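Long-range contacts in catalase-3 (Neurospora crassa, PDB 4AJ9), which breaks hydrogen peroxide down into oxygen and water at a heme, and probably protects the cell from peroxide damage in this way: residues V64-A69 and G108-A113; R117-F122 and V136-P141; K93-P98 and Y127-N132. All coordinates share one frame; numbering follows the deposited sequence.

Contact 1: residues V64-A69 and G108-A113; sequences VHARGA and GSRGSA. With HEM (protoporphyrin IX containing Fe), chain Y.
Arg67 lays its side chain along the loop 108-113, and this is the tightly packed part of the contact. Its CG stands anti to the backbone N (chi1 180°), and the chain then bends at chi2 (66°) to run past Ser112. Arg67 CB rests 3.6 Å from Ser109 O. Further out, Arg67 NE comes to 3.0 Å from Ser112 O. That oxygen sits over one face of the guanidinium, offset toward the rim. The N-H bonds do not aim at it, and the pair is not a hydrogen bond. The guanidinium forms salt bridges instead, NE with Asp114 and NH2 with Asp253. Back near the main chain, Ala66 CB packs on the loop, 3.7 Å from Gly108 O.

The loop joins strand 96-104 to strand 121-128 of the antiparallel beta barrel of the catalase core, and segment 64-69 leads into strand 68-77 of the same sheet. Ser109 to Ser112 form a type II beta turn. Ser109 O accepts from both Ser112 N and Ser112 OG, the latter at 2.7 Å.

Water fills in on the loose side. One molecule bridges Ala66 N and Gly108 O. A second accepts from Arg67 N at 3.1 Å and donates to Gly108 O at 2.8 Å. A third accepts from Arg67 NH1; its bond from Gly111 N is doubtful, since Gly111 has a second conformer. Past the waters the segment turns to the heme. The predicted active-site residue His65 sets one ring face against the porphyrin, with C3A of the heme over the ring centre. Its ND1 is hydrogen-bonded to Ser104. Val64 CG2 touches heme C4D at 3.3 Å.

Contact 2: residues R117-F122 and V136-P141; sequences RDVHGF and VGNNIP. With HEM (protoporphyrin IX containing Fe), chain Y; ACT (acetate ion), chain B.
The His120 and Asn139 side chains cross obliquely, the imidazole and amide planes 69° apart. His120 CB lies 3.4 Å from Asn139 OD1. Asn139 CG sits between its own backbone N and carbonyl carbon (chi1 76°), which turns the amide back over segment 117-122. There Asn139 OD1 accepts from His120 N at 3.0 Å, with the donor 49° out of the carbonyl plane. In return Asn139 N donates to His120 O at 2.8 Å. The ND2 end points to an acetate, probably from the crystallisation liquor, and donates to it. Replacing Asn139 by an alanine would probably leave His120 N without its acceptor and open a gap beside His120 CB.

Val119 crosses Ile140 at about a right angle, Val119 CG2 meeting Ile140 CD1 at 4.0 Å. Both side chains also lie against helix 187-193. Val119 CG1 packs at about a right angle on Asn138, a predicted active-site residue.

The segments are the open ends of the beta hairpin of strands 121-128 and 131-138. Phe122 and Gly137 form an antiparallel hydrogen-bonded pair. Phe122 N gives to Gly137 O at 2.8 Å, and Gly137 N gives to Phe122 O at 3.1 Å. The Phe122 ring leads away to stack on Trp230. Gly121 pairs with Asn138 without such bonds. Gly121 CA is 3.4 Å from heme CMA, and a CB would clash with that methyl.

The backbone pairing is consistent with holding Gly121 close to the heme methyl. The buried N-H of His120 is satisfied by a side-chain carbonyl, while the amide N-H side is met here by the acetate.

Contact 3: residues K93-P98 and Y127-N132; sequences KDKQTP and YTDEGN
The Tyr127 ring meets Pro98 at its edge. Pro98 O lies near the ring plane, 3.4 Å from Tyr127 CD1. Arg5 makes a cation-pi contact with the ring, and the hydroxyl is hydrogen-bonded to the carbonyl of Ile370. Pro98 CB adds an apolar touch at 4.3 Å from Tyr127 CD1.

The same carbonyl takes the one hydrogen bond between the segments. Tyr127 N donates to Pro98 O at 3.0 Å, nearly straight (174°). It joins strand 96-104 to strand 121-128, antiparallel neighbours in the sheet. Next to it Thr97 CG2, anti to its backbone N, packs 3.3 Å from Tyr127 O.

Towards the surface Lys95 and Asp129 reach for each other tip to tip. The salt bridge from Lys95 NZ to Asp129 OD2 is long, 3.6 Å. Each partner also bonds to Ser88, Lys95 to its carbonyl and Asp129 to its hydroxyl. Asp129 sits in the hairpin turn, where Thr128 OG1 accepts from Glu130 N in an ST turn and donates to Gly131 O at 2.6 Å.

The straight backbone bond ties the two strands together at this end. The long ion pair is likely to add only a modest pull, shared with Ser88.

How the contacts relate
From the N terminus the chain first passes 64-69, at the head of strand 68-77, then 93-98 at the start of strand 96-104. Contact 1 closes at 108-113, in the loop after that strand. Contact 3 is still open at that point, so the two cross. Contact 2 opens at 117-122, in series with contact 1. Contact 3 then closes at 127-132, inside the loop of contact 2, and they cross too. Contact 2 closes last, at 136-141. Contact 2 pairs the two hairpin strands at their open end; contact 3 ties the turn end to strand 96-104, the centres about 24 Å apart. Contacts 1 and 2 meet beside the heme, His65 CE1 3.5 Å from Gly121 CA.

Contact 1: residues V64-A69 and G108-A113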
loop_
_atom_site.group_PDB
_atom_site.type_symbol
_atom_site.label_atom_id
_atom_site.label_comp_id
_atom_site.label_asym_id
_atom_site.label_seq_id
_atom_site.Cartn_x
_atom_site.Cartn_y
_atom_site.Cartn_z
ATOM N N VAL C 64 5.285 12.390 -12.937
ATOM C CA VAL C 64 6.032 13.214 -13.883
ATOM C C VAL C 64 7.366 13.549 -13.232
ATOM O O VAL C 64 7.505 13.415 -12.017
ATOM C CB VAL C 64 5.279 14.513 -14.271
ATOM C CG1 VAL C 64 4.078 14.179 -15.180
ATOM C CG2 VAL C 64 4.830 15.285 -13.038
ATOM N N HIS C 65 8.351 13.952 -14.034
ATOM C CA HIS C 65 9.696 14.243 -13.522
ATOM C C HIS C 65 10.345 13.036 -12.815
ATOM O O HIS C 65 11.126 13.211 -11.877
ATOM C CB HIS C 65 9.676 15.426 -12.544
ATOM C CG HIS C 65 9.193 16.719 -13.136
ATOM N ND1 HIS C 65 10.045 17.761 -13.442
ATOM C CD2 HIS C 65 7.944 17.150 -13.442
ATOM C CE1 HIS C 65 9.344 18.773 -13.924
ATOM N NE2 HIS C 65 8.066 18.431 -13.927
ATOM N N ALA C 66 10.012 11.823 -13.248
ATOM C CA ALA C 66 10.556 10.622 -12.614
ATOM C C ALA C 66 12.092 10.559 -12.711
ATOM O O ALA C 66 12.760 10.030 -11.810
ATOM C CB ALA C 66 9.921 9.368 -13.223
ATOM N N ARG C 67 12.633 11.108 -13.799
ATOM C CA ARG C 67 14.084 11.151 -14.034
ATOM C C ARG C 67 14.717 12.439 -13.511
ATOM O O ARG C 67 14.423 13.532 -13.998
ATOM C CB ARG C 67 14.374 11.007 -15.533
ATOM C CG ARG C 67 15.868 11.048 -15.914
ATOM C CD ARG C 67 16.656 9.856 -15.381
ATOM N NE ARG C 67 18.087 9.987 -15.704
ATOM C CZ ARG C 67 19.026 9.093 -15.415
ATOM N NH1 ARG C 67 18.718 7.957 -14.794
ATOM N NH2 ARG C 67 20.291 9.344 -15.744
ATOM N N GLY C 68 15.577 12.324 -12.504
ATOM C CA GLY C 68 16.276 13.501 -12.022
ATOM C C GLY C 68 17.313 13.215 -10.962
ATOM O O GLY C 68 17.526 12.065 -10.581
ATOM N N ALA C 69 17.953 14.275 -10.483
ATOM C CA ALA C 69 19.033 14.154 -9.527
ATOM C C ALA C 69 19.117 15.421 -8.694
ATOM O O ALA C 69 18.734 16.505 -9.144
ATOM C CB ALA C 69 20.358 13.892 -10.251
ATOM N N GLY C 108 10.028 11.376 -19.249
ATOM C CA GLY C 108 10.680 10.081 -19.193
ATOM C C GLY C 108 10.568 9.390 -17.849
ATOM O O GLY C 108 10.451 10.040 -16.801
ATOM N N SER C 109 10.598 8.062 -17.884
ATOM C CA SER C 109 10.628 7.255 -16.665
ATOM C C SER C 109 12.012 7.294 -16.026
ATOM O O SER C 109 12.940 7.870 -16.582
ATOM C CB SER C 109 10.262 5.806 -16.984
ATOM O OG SER C 109 8.872 5.680 -17.210
ATOM N N ARG C 110 12.126 6.714 -14.839
ATOM C CA ARG C 110 13.424 6.540 -14.225
ATOM C C ARG C 110 14.242 5.737 -15.211
ATOM O O ARG C 110 13.731 4.820 -15.830
ATOM C CB ARG C 110 13.298 5.763 -12.916
ATOM C CG ARG C 110 12.468 6.450 -11.857
ATOM C CD ARG C 110 12.440 5.606 -10.582
ATOM N NE ARG C 110 13.785 5.215 -10.167
ATOM C CZ ARG C 110 14.147 3.969 -9.869
ATOM N NH1 ARG C 110 13.259 2.981 -9.925
ATOM N NH2 ARG C 110 15.396 3.711 -9.505
ATOM N N GLY C 111 15.506 6.081 -15.371
ATOM C CA GLY C 111 16.354 5.342 -16.278
ATOM C C GLY C 111 16.412 5.923 -17.675
ATOM O O GLY C 111 17.328 5.591 -18.425
ATOM N N SER C 112 15.456 6.778 -18.042
ATOM C CA SER C 112 15.549 7.435 -19.348
ATOM C C SER C 112 16.721 8.412 -19.346
ATOM O O SER C 112 17.326 8.639 -18.313
ATOM C CB SER C 112 14.236 8.137 -19.742
ATOM O OG SER C 112 13.862 9.114 -18.791
ATOM N N ALA C 113 17.043 8.973 -20.508
ATOM C CA ALA C 113 18.270 9.745 -20.665
ATOM C C ALA C 113 18.152 11.199 -20.194
ATOM O O ALA C 113 17.139 11.873 -20.420
ATOM C CB ALA C 113 18.738 9.696 -22.132
HETATM C CHA HEM Y . 6.318 16.862 -10.116
HETATM C CHB HEM Y . 7.101 21.373 -11.766
HETATM C CHC HEM Y . 2.472 21.616 -13.173
HETATM C CHD HEM Y . 1.521 17.528 -10.754
HETATM C C1A HEM Y . 6.956 18.036 -10.475
HETATM C C2A HEM Y . 8.373 18.341 -10.312
HETATM C C3A HEM Y . 8.585 19.582 -10.785
HETATM C C4A HEM Y . 7.314 20.112 -11.239
HETATM C CMA HEM Y . 9.926 20.354 -10.832
HETATM C CAA HEM Y . 9.439 17.365 -9.746
HETATM C CBA HEM Y . 9.754 17.655 -8.282
HETATM C CGA HEM Y . 10.867 16.738 -7.846
HETATM O O1A HEM Y . 10.603 15.798 -7.058
HETATM O O2A HEM Y . 12.026 16.942 -8.297
HETATM C C1B HEM Y . 5.897 21.858 -12.240
HETATM C C2B HEM Y . 5.645 23.214 -12.697
HETATM C C3B HEM Y . 4.369 23.281 -13.109
HETATM C C4B HEM Y . 3.773 21.976 -12.897
HETATM C CMB HEM Y . 6.729 24.316 -12.698
HETATM C CAB HEM Y . 3.582 24.497 -13.653
HETATM C CBB HEM Y . 3.938 25.744 -13.322
HETATM C C1C HEM Y . 1.809 20.577 -12.566
HETATM C C2C HEM Y . 0.365 20.421 -12.468
HETATM C C3C HEM Y . 0.128 19.278 -11.818
HETATM C C4C HEM Y . 1.394 18.703 -11.444
HETATM C CMC HEM Y . -0.681 21.381 -13.066
HETATM C CAC HEM Y . -1.220 18.670 -11.410
HETATM C CBC HEM Y . -2.236 19.480 -11.107
HETATM C C1D HEM Y . 2.701 16.960 -10.373
HETATM C C2D HEM Y . 2.800 15.716 -9.654
HETATM C C3D HEM Y . 4.295 15.507 -9.457
HETATM C C4D HEM Y . 4.945 16.647 -10.066
HETATM C CMD HEM Y . 1.630 14.818 -9.201
HETATM C CAD HEM Y . 4.970 14.332 -8.734
HETATM C CBD HEM Y . 5.255 14.793 -7.309
HETATM C CGD HEM Y . 5.808 13.644 -6.510
HETATM O O1D HEM Y . 6.470 13.908 -5.478
HETATM O O2D HEM Y . 5.612 12.473 -6.924
HETATM N NA HEM Y . 6.349 19.141 -11.036
HETATM N NB HEM Y . 4.735 21.142 -12.374
HETATM N NC HEM Y . 2.401 19.510 -11.925
HETATM N ND HEM Y . 3.969 17.482 -10.593
HETATM FE FE HEM Y . 4.378 19.381 -11.397
HETATM O O HOH W 1 8.301 11.077 -15.771
HETATM O O HOH W 2 11.368 12.635 -16.160
HETATM O O HOH W 3 16.511 7.288 -12.629
#

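Contact 2: residues R117-F122 and V136-P141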
loop_
_atom_site.group_PDB
_atom_site.type_symbol
_atom_site.label_atom_id
_atom_site.label_comp_id
_atom_site.label_asym_id
_atom_site.label_seq_id
_atom_site.Cartn_x
_atom_site.Cartn_y
_atom_site.Cartn_z
ATOM N N ARG C 117 15.180 15.642 -25.192
ATOM C CA ARG C 117 14.608 17.000 -25.261
ATOM C C ARG C 117 13.336 17.080 -24.405
ATOM O O ARG C 117 12.419 16.280 -24.575
ATOM C CB ARG C 117 14.277 17.406 -26.707
ATOM C CG ARG C 117 13.548 18.753 -26.785
ATOM C CD ARG C 117 13.182 19.154 -28.208
ATOM N NE ARG C 117 14.334 19.248 -29.114
ATOM C CZ ARG C 117 15.215 20.246 -29.117
ATOM N NH1 ARG C 117 15.109 21.235 -28.240
ATOM N NH2 ARG C 117 16.218 20.247 -29.993
ATOM N N ASP C 118 13.268 18.051 -23.497
ATOM C CA ASP C 118 12.138 18.120 -22.574
ATOM C C ASP C 118 12.212 19.375 -21.729
ATOM O O ASP C 118 13.270 19.993 -21.605
ATOM C CB ASP C 118 12.149 16.890 -21.653
ATOM C CG ASP C 118 10.769 16.518 -21.143
ATOM O OD1 ASP C 118 9.795 17.237 -21.447
ATOM O OD2 ASP C 118 10.664 15.495 -20.422
ATOM N N VAL C 119 11.082 19.764 -21.155
ATOM C CA VAL C 119 11.099 20.751 -20.084
ATOM C C VAL C 119 11.903 20.119 -18.942
ATOM O O VAL C 119 11.997 18.896 -18.878
ATOM C CB VAL C 119 9.670 21.063 -19.628
ATOM C CG1 VAL C 119 9.662 21.982 -18.418
ATOM C CG2 VAL C 119 8.883 21.675 -20.766
ATOM N N HIS C 120 12.520 20.936 -18.085
ATOM C CA HIS C 120 13.289 20.421 -16.956
ATOM C C HIS C 120 12.782 20.985 -15.646
ATOM O O HIS C 120 12.519 22.187 -15.547
ATOM C CB HIS C 120 14.772 20.770 -17.103
ATOM C CG HIS C 120 15.419 20.107 -18.272
ATOM N ND1 HIS C 120 15.101 20.429 -19.572
ATOM C CD2 HIS C 120 16.311 19.089 -18.340
ATOM C CE1 HIS C 120 15.793 19.660 -20.395
ATOM N NE2 HIS C 120 16.533 18.837 -19.674
ATOM N N GLY C 121 12.684 20.120 -14.640
ATOM C CA GLY C 121 12.332 20.540 -13.294
ATOM C C GLY C 121 13.503 21.185 -12.568
ATOM O O GLY C 121 14.668 20.863 -12.824
ATOM N N PHE C 122 13.188 22.099 -11.654
ATOM C CA PHE C 122 14.187 22.832 -10.874
ATOM C C PHE C 122 13.474 23.110 -9.566
ATOM O O PHE C 122 12.864 24.163 -9.391
ATOM C CB PHE C 122 14.530 24.149 -11.575
ATOM C CG PHE C 122 15.715 24.897 -10.985
ATOM C CD1 PHE C 122 15.945 24.938 -9.620
ATOM C CD2 PHE C 122 16.584 25.595 -11.822
ATOM C CE1 PHE C 122 17.029 25.641 -9.104
ATOM C CE2 PHE C 122 17.662 26.307 -11.316
ATOM C CZ PHE C 122 17.889 26.332 -9.958
ATOM N N VAL C 136 8.709 24.963 -6.443
ATOM C CA VAL C 136 8.729 23.816 -7.351
ATOM C C VAL C 136 8.644 24.352 -8.767
ATOM O O VAL C 136 7.554 24.548 -9.306
ATOM C CB VAL C 136 7.557 22.854 -7.057
ATOM C CG1 VAL C 136 7.633 21.601 -7.952
ATOM C CG2 VAL C 136 7.556 22.468 -5.582
ATOM N N GLY C 137 9.806 24.615 -9.353
ATOM C CA GLY C 137 9.880 25.312 -10.629
ATOM C C GLY C 137 10.376 24.476 -11.794
ATOM O O GLY C 137 10.692 23.304 -11.621
ATOM N N ASN C 138 10.414 25.078 -12.986
ATOM C CA ASN C 138 11.022 24.462 -14.164
ATOM C C ASN C 138 12.093 25.379 -14.737
ATOM O O ASN C 138 12.281 26.484 -14.240
ATOM C CB ASN C 138 9.963 24.178 -15.235
ATOM C CG ASN C 138 9.150 22.939 -14.925
ATOM O OD1 ASN C 138 9.621 22.055 -14.220
ATOM N ND2 ASN C 138 7.919 22.873 -15.438
ATOM N N ASN C 139 12.789 24.930 -15.779
ATOM C CA ASN C 139 13.836 25.758 -16.382
ATOM C C ASN C 139 13.298 26.626 -17.516
ATOM O O ASN C 139 14.073 27.236 -18.258
ATOM C CB ASN C 139 14.999 24.898 -16.889
ATOM C CG ASN C 139 14.677 24.187 -18.186
ATOM O OD1 ASN C 139 13.549 23.722 -18.402
ATOM N ND2 ASN C 139 15.665 24.125 -19.081
ATOM N N ILE C 140 11.970 26.650 -17.636
ATOM C CA ILE C 140 11.236 27.430 -18.639
ATOM C C ILE C 140 10.131 28.173 -17.892
ATOM O O ILE C 140 9.524 27.615 -16.988
ATOM C CB ILE C 140 10.624 26.502 -19.691
ATOM C CG1 ILE C 140 11.736 25.941 -20.590
ATOM C CG2 ILE C 140 9.540 27.211 -20.505
ATOM C CD1 ILE C 140 11.279 24.768 -21.463
ATOM N N PRO C 141 9.898 29.453 -18.240
ATOM C CA PRO C 141 9.094 30.330 -17.376
ATOM C C PRO C 141 7.592 30.241 -17.594
ATOM O O PRO C 141 6.848 30.892 -16.870
ATOM C CB PRO C 141 9.583 31.735 -17.759
ATOM C CG PRO C 141 10.020 31.589 -19.177
ATOM C CD PRO C 141 10.644 30.213 -19.256
HETATM C CHA HEM Y . 6.318 16.862 -10.116
HETATM C CHB HEM Y . 7.101 21.373 -11.766
HETATM C CHC HEM Y . 2.472 21.616 -13.173
HETATM C CHD HEM Y . 1.521 17.528 -10.754
HETATM C C1A HEM Y . 6.956 18.036 -10.475
HETATM C C2A HEM Y . 8.373 18.341 -10.312
HETATM C C3A HEM Y . 8.585 19.582 -10.785
HETATM C C4A HEM Y . 7.314 20.112 -11.239
HETATM C CMA HEM Y . 9.926 20.354 -10.832
HETATM C CAA HEM Y . 9.439 17.365 -9.746
HETATM C CBA HEM Y . 9.754 17.655 -8.282
HETATM C CGA HEM Y . 10.867 16.738 -7.846
HETATM O O1A HEM Y . 10.603 15.798 -7.058
HETATM O O2A HEM Y . 12.026 16.942 -8.297
HETATM C C1B HEM Y . 5.897 21.858 -12.240
HETATM C C2B HEM Y . 5.645 23.214 -12.697
HETATM C C3B HEM Y . 4.369 23.281 -13.109
HETATM C C4B HEM Y . 3.773 21.976 -12.897
HETATM C CMB HEM Y . 6.729 24.316 -12.698
HETATM C CAB HEM Y . 3.582 24.497 -13.653
HETATM C CBB HEM Y . 3.938 25.744 -13.322
HETATM C C1C HEM Y . 1.809 20.577 -12.566
HETATM C C2C HEM Y . 0.365 20.421 -12.468
HETATM C C3C HEM Y . 0.128 19.278 -11.818
HETATM C C4C HEM Y . 1.394 18.703 -11.444
HETATM C CMC HEM Y . -0.681 21.381 -13.066
HETATM C CAC HEM Y . -1.220 18.670 -11.410
HETATM C CBC HEM Y . -2.236 19.480 -11.107
HETATM C C1D HEM Y . 2.701 16.960 -10.373
HETATM C C2D HEM Y . 2.800 15.716 -9.654
HETATM C C3D HEM Y . 4.295 15.507 -9.457
HETATM C C4D HEM Y . 4.945 16.647 -10.066
HETATM C CMD HEM Y . 1.630 14.818 -9.201
HETATM C CAD HEM Y . 4.970 14.332 -8.734
HETATM C CBD HEM Y . 5.255 14.793 -7.309
HETATM C CGD HEM Y . 5.808 13.644 -6.510
HETATM O O1D HEM Y . 6.470 13.908 -5.478
HETATM O O2D HEM Y . 5.612 12.473 -6.924
HETATM N NA HEM Y . 6.349 19.141 -11.036
HETATM N NB HEM Y . 4.735 21.142 -12.374
HETATM N NC HEM Y . 2.401 19.510 -11.925
HETATM N ND HEM Y . 3.969 17.482 -10.593
HETATM FE FE HEM Y . 4.378 19.381 -11.397
HETATM C C ACT B . 18.830 26.433 -20.172
HETATM O O ACT B . 18.571 27.649 -20.066
HETATM O OXT ACT B . 17.962 25.660 -19.691
HETATM C CH3 ACT B . 20.106 25.965 -20.834
#

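Contact 3: residues K93-P98 and Y127-N132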
loop_
_atom_site.group_PDB
_atom_site.type_symbol
_atom_site.label_atom_id
_atom_site.label_comp_id
_atom_site.label_asym_id
_atom_site.label_seq_id
_atom_site.Cartn_x
_atom_site.Cartn_y
_atom_site.Cartn_z
ATOM N N LYS C 93 19.973 40.124 6.471
ATOM C CA LYS C 93 21.158 40.031 5.626
ATOM C C LYS C 93 22.063 38.924 6.142
ATOM O O LYS C 93 22.290 38.812 7.346
ATOM C CB LYS C 93 21.911 41.366 5.587
ATOM C CG LYS C 93 23.191 41.342 4.762
ATOM C CD LYS C 93 23.725 42.759 4.558
ATOM C CE LYS C 93 25.052 42.770 3.802
ATOM N NZ LYS C 93 26.163 42.170 4.600
ATOM N N ASP C 94 22.559 38.105 5.214
ATOM C CA ASP C 94 23.453 36.989 5.520
ATOM C C ASP C 94 22.792 35.791 6.222
ATOM O O ASP C 94 23.476 34.856 6.629
ATOM C CB ASP C 94 24.677 37.468 6.309
ATOM C CG ASP C 94 25.551 38.445 5.507
ATOM O OD1 ASP C 94 25.588 38.344 4.262
ATOM O OD2 ASP C 94 26.202 39.312 6.124
ATOM N N LYS C 95 21.474 35.812 6.361
ATOM C CA LYS C 95 20.770 34.679 6.966
ATOM C C LYS C 95 20.876 33.453 6.074
ATOM O O LYS C 95 20.587 33.516 4.884
ATOM C CB LYS C 95 19.303 35.020 7.194
ATOM C CG LYS C 95 18.507 33.966 7.952
ATOM C CD LYS C 95 17.184 34.580 8.409
ATOM C CE LYS C 95 16.385 33.650 9.301
ATOM N NZ LYS C 95 15.160 34.362 9.826
ATOM N N GLN C 96 21.286 32.336 6.661
ATOM C CA GLN C 96 21.496 31.115 5.894
ATOM C C GLN C 96 20.448 30.058 6.202
ATOM O O GLN C 96 20.067 29.863 7.358
ATOM C CB GLN C 96 22.896 30.567 6.151
ATOM C CG GLN C 96 23.969 31.578 5.820
ATOM C CD GLN C 96 25.329 30.961 5.670
ATOM O OE1 GLN C 96 25.775 30.205 6.529
ATOM N NE2 GLN C 96 26.009 31.284 4.567
ATOM N N THR C 97 19.992 29.386 5.150
ATOM C CA THR C 97 18.978 28.348 5.263
ATOM C C THR C 97 19.413 27.143 4.443
ATOM O O THR C 97 19.745 27.295 3.280
ATOM C CB THR C 97 17.636 28.837 4.696
ATOM O OG1 THR C 97 17.224 30.018 5.388
ATOM C CG2 THR C 97 16.551 27.754 4.831
ATOM N N PRO C 98 19.398 25.941 5.042
ATOM C CA PRO C 98 19.704 24.744 4.244
ATOM C C PRO C 98 18.704 24.563 3.112
ATOM O O PRO C 98 17.525 24.885 3.274
ATOM C CB PRO C 98 19.537 23.592 5.239
ATOM C CG PRO C 98 19.586 24.241 6.620
ATOM C CD PRO C 98 19.040 25.618 6.434
ATOM N N TYR C 127 14.638 24.790 3.996
ATOM C CA TYR C 127 14.279 24.274 5.303
ATOM C C TYR C 127 14.355 25.442 6.301
ATOM O O TYR C 127 15.340 25.575 7.039
ATOM C CB TYR C 127 15.246 23.152 5.703
ATOM C CG TYR C 127 15.218 21.909 4.830
ATOM C CD1 TYR C 127 15.986 21.823 3.659
ATOM C CD2 TYR C 127 14.461 20.802 5.196
ATOM C CE1 TYR C 127 15.970 20.666 2.875
ATOM C CE2 TYR C 127 14.442 19.649 4.423
ATOM C CZ TYR C 127 15.199 19.587 3.266
ATOM O OH TYR C 127 15.168 18.437 2.509
ATOM N N THR C 128 13.331 26.301 6.304
ATOM C CA THR C 128 13.369 27.541 7.089
ATOM C C THR C 128 13.017 27.296 8.537
ATOM O O THR C 128 12.498 26.232 8.887
ATOM C CB THR C 128 12.409 28.621 6.547
ATOM O OG1 THR C 128 11.083 28.415 7.082
ATOM C CG2 THR C 128 12.362 28.592 5.027
ATOM N N ASP C 129 13.290 28.280 9.387
ATOM C CA ASP C 129 12.963 28.128 10.800
ATOM C C ASP C 129 11.469 28.347 11.047
ATOM O O ASP C 129 11.015 28.286 12.179
ATOM C CB ASP C 129 13.831 29.034 11.674
ATOM C CG ASP C 129 13.868 30.462 11.173
ATOM O OD1 ASP C 129 12.877 30.889 10.541
ATOM O OD2 ASP C 129 14.883 31.158 11.412
ATOM N N GLU C 130 10.709 28.568 9.973
ATOM C CA GLU C 130 9.244 28.634 10.057
ATOM C C GLU C 130 8.586 27.635 9.099
ATOM O O GLU C 130 7.515 27.892 8.536
ATOM C CB GLU C 130 8.732 30.073 9.849
ATOM C CG GLU C 130 9.223 31.010 10.960
ATOM C CD GLU C 130 8.660 32.427 10.900
ATOM O OE1 GLU C 130 7.991 32.797 9.914
ATOM O OE2 GLU C 130 8.893 33.174 11.873
ATOM N N GLY C 131 9.243 26.489 8.927
ATOM C CA GLY C 131 8.689 25.387 8.164
ATOM C C GLY C 131 9.332 25.259 6.801
ATOM O O GLY C 131 10.090 26.128 6.378
ATOM N N ASN C 132 9.035 24.170 6.107
ATOM C CA ASN C 132 9.582 23.967 4.781
ATOM C C ASN C 132 8.853 24.816 3.754
ATOM O O ASN C 132 7.625 24.809 3.712
ATOM C CB ASN C 132 9.489 22.490 4.378
ATOM C CG ASN C 132 10.406 21.615 5.190
ATOM O OD1 ASN C 132 11.340 22.108 5.822
ATOM N ND2 ASN C 132 10.145 20.305 5.186
#